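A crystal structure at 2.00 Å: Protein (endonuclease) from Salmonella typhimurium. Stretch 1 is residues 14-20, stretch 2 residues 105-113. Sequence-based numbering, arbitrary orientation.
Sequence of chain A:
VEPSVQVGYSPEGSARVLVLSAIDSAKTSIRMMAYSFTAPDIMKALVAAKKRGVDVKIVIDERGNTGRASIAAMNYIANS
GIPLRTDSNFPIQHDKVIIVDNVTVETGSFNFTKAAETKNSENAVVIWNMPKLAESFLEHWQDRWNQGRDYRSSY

Stretch 1 (14-20) SARVLVL
Stretch 2, residues 105-113: VETGSFNFT

What backbone frames carry this contact? Residues 14-20 are a regular α-helix, with phi near -60° and psi between -38° and -51°, apart from Ser14 at -28°, tied by Leu18 N to Ser14 O at 3.0 Å, Val19 N to Ala15 O at 2.9 Å and Leu20 N to Arg16 O at 3.0 Å. Residues 105-108 are a β-strand that ends at Gly108, whose phi/psi of 141/-156 would jam a CB against the carbonyl O of Thr107 and so calls for glycine. A loop follows, with Phe110 at -50/111 and Phe112 at -86/67. Two pairings set the register: the CA of Val19 lies 7.1 Å from the CA of Glu106, and the CA of Ala15 lies 7.6 Å from the CA of Phe110. Going one helical turn on from Ala15 to Val19, the nearest partner goes back from Phe110 to Glu106, so the two stretches run in opposite senses in this register.

How does Val19 come to cover the most surface? Its CA-to-CB bond points toward the second stretch, and with chi1 at 172° (t) its two methyls reach into the second stretch. CG2 sits over one face of the Phe110 ring, 4.1 Å from the ring centroid and 27° off the normal, a CH-pi contact whose nearest ring atom is CE1, 3.7 Å from CG2. CG1, the methyl nearer Phe112, meets the edge of the Phe112 ring, 4.0 Å from CE1.

What else does Phe110 touch? Its CA-to-CB bond points toward the helix, and chi1 of -175° (t) with chi2 of -89° places the ring against the helix. Ala15, one turn before Val19, also points toward the loop and packs its CB 3.9 Å from Phe110 CD2. At Arg16 the backbone N lies 4.0 Å from Phe110 CE2; the side chain starts sideways, with its CB 4.4 Å from Phe110 CZ, and its end leads away. The ring is thus shared by three helix residues. Phe112 starts sideways too, but chi1 of -52° (m) and chi2 of -68° bring the end of its side chain nearer the helix.

Does any polar bond join the stretches? None does; the contact is largely apolar packing, burying 238 Å² over both sides. Glu106 points toward the helix with chi1 at 179° (t), chi2 at -83° (m) and chi3 at -31°, yet its OE2 meets only a methyl here, Val19 CG2 at 3.7 Å. That methyl offers the carboxylate no hydrogen-bond donor, so the approach is a van der Waals one.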

# COMPACT_ATOMS: atom_id res chain seq x y z
N SER A 14 10.82 -10.00 -5.18
CA SER A 14 11.37 -8.69 -5.52
C SER A 14 10.93 -7.56 -4.58
O SER A 14 11.67 -6.58 -4.41
CB SER A 14 11.02 -8.34 -6.96
OG SER A 14 9.63 -8.46 -7.18
N ALA A 15 9.75 -7.67 -3.98
CA ALA A 15 9.28 -6.63 -3.07
C ALA A 15 10.17 -6.58 -1.82
O ALA A 15 10.66 -5.52 -1.42
CB ALA A 15 7.85 -6.89 -2.65
N ARG A 16 10.38 -7.74 -1.22
CA ARG A 16 11.20 -7.82 -0.02
C ARG A 16 12.59 -7.23 -0.29
O ARG A 16 13.06 -6.38 0.47
CB ARG A 16 11.29 -9.29 0.41
CG ARG A 16 12.32 -9.58 1.49
CD ARG A 16 12.82 -11.01 1.35
NE ARG A 16 12.64 -11.74 2.60
CZ ARG A 16 12.20 -12.99 2.69
NH1 ARG A 16 11.87 -13.66 1.61
NH2 ARG A 16 12.08 -13.56 3.88
N VAL A 17 13.24 -7.66 -1.36
CA VAL A 17 14.57 -7.17 -1.69
C VAL A 17 14.58 -5.66 -1.89
O VAL A 17 15.50 -4.98 -1.44
CB VAL A 17 15.14 -7.89 -2.94
CG1 VAL A 17 16.47 -7.28 -3.34
CG2 VAL A 17 15.35 -9.36 -2.62
N LEU A 18 13.56 -5.12 -2.56
CA LEU A 18 13.45 -3.68 -2.81
C LEU A 18 13.30 -2.90 -1.51
O LEU A 18 13.92 -1.85 -1.33
CB LEU A 18 12.26 -3.39 -3.74
CG LEU A 18 12.01 -1.92 -4.06
CD1 LEU A 18 13.31 -1.28 -4.53
CD2 LEU A 18 10.93 -1.79 -5.13
N VAL A 19 12.46 -3.40 -0.62
CA VAL A 19 12.25 -2.74 0.67
C VAL A 19 13.59 -2.73 1.43
O VAL A 19 13.98 -1.71 2.00
CB VAL A 19 11.15 -3.47 1.49
CG1 VAL A 19 11.09 -2.92 2.91
CG2 VAL A 19 9.80 -3.32 0.79
N LEU A 20 14.30 -3.86 1.41
CA LEU A 20 15.62 -3.94 2.07
C LEU A 20 16.59 -2.96 1.42
O LEU A 20 17.38 -2.32 2.11
CB LEU A 20 16.17 -5.37 1.99
CG LEU A 20 15.38 -6.34 2.88
CD1 LEU A 20 15.75 -7.78 2.56
CD2 LEU A 20 15.66 -6.01 4.34
N VAL A 105 10.67 7.72 -0.78
CA VAL A 105 9.51 7.11 -0.12
C VAL A 105 9.19 5.71 -0.62
O VAL A 105 9.00 5.49 -1.82
CB VAL A 105 8.21 7.98 -0.32
CG1 VAL A 105 6.99 7.30 0.36
CG2 VAL A 105 8.41 9.39 0.23
N GLU A 106 9.15 4.75 0.30
CA GLU A 106 8.78 3.39 -0.04
C GLU A 106 7.34 3.30 0.44
O GLU A 106 7.02 3.82 1.52
CB GLU A 106 9.62 2.36 0.74
CG GLU A 106 9.27 0.89 0.46
CD GLU A 106 8.09 0.39 1.27
OE1 GLU A 106 7.89 0.87 2.40
OE2 GLU A 106 7.36 -0.49 0.77
N THR A 107 6.46 2.67 -0.34
CA THR A 107 5.07 2.50 0.08
C THR A 107 4.44 1.42 -0.77
O THR A 107 5.10 0.86 -1.65
CB THR A 107 4.24 3.80 -0.02
OG1 THR A 107 2.99 3.59 0.64
CG2 THR A 107 3.98 4.19 -1.48
N GLY A 108 3.17 1.09 -0.51
CA GLY A 108 2.51 0.04 -1.26
C GLY A 108 1.62 -0.80 -0.35
O GLY A 108 1.18 -0.32 0.69
N SER A 109 1.34 -2.04 -0.74
CA SER A 109 0.50 -2.90 0.09
C SER A 109 1.33 -3.68 1.11
O SER A 109 0.82 -4.08 2.16
CB SER A 109 -0.28 -3.89 -0.77
OG SER A 109 0.55 -4.93 -1.27
N PHE A 110 2.59 -3.88 0.78
CA PHE A 110 3.55 -4.66 1.57
C PHE A 110 3.68 -4.33 3.07
O PHE A 110 4.19 -3.26 3.45
CB PHE A 110 4.93 -4.56 0.87
CG PHE A 110 6.03 -5.41 1.49
CD1 PHE A 110 6.82 -4.90 2.52
CD2 PHE A 110 6.34 -6.65 0.98
CE1 PHE A 110 7.91 -5.63 3.01
CE2 PHE A 110 7.44 -7.39 1.47
CZ PHE A 110 8.21 -6.87 2.47
N ASN A 111 3.23 -5.25 3.93
CA ASN A 111 3.36 -5.07 5.38
C ASN A 111 4.73 -5.62 5.73
O ASN A 111 5.26 -6.48 5.03
CB ASN A 111 2.32 -5.85 6.17
CG ASN A 111 1.00 -5.16 6.24
OD1 ASN A 111 0.03 -5.59 5.62
ND2 ASN A 111 0.94 -4.08 6.99
N PHE A 112 5.29 -5.15 6.83
CA PHE A 112 6.61 -5.60 7.22
C PHE A 112 6.53 -6.88 8.04
O PHE A 112 6.83 -6.92 9.24
CB PHE A 112 7.33 -4.45 7.94
CG PHE A 112 7.32 -3.17 7.15
CD1 PHE A 112 8.04 -3.07 5.97
CD2 PHE A 112 6.52 -2.11 7.52
CE1 PHE A 112 7.95 -1.94 5.16
CE2 PHE A 112 6.42 -0.98 6.73
CZ PHE A 112 7.14 -0.90 5.55
N THR A 113 6.10 -7.92 7.35
CA THR A 113 5.91 -9.24 7.91
C THR A 113 6.41 -10.31 6.98
O THR A 113 6.65 -10.08 5.79
CB THR A 113 4.42 -9.55 8.13
OG1 THR A 113 3.79 -9.70 6.84
CG2 THR A 113 3.74 -8.44 8.90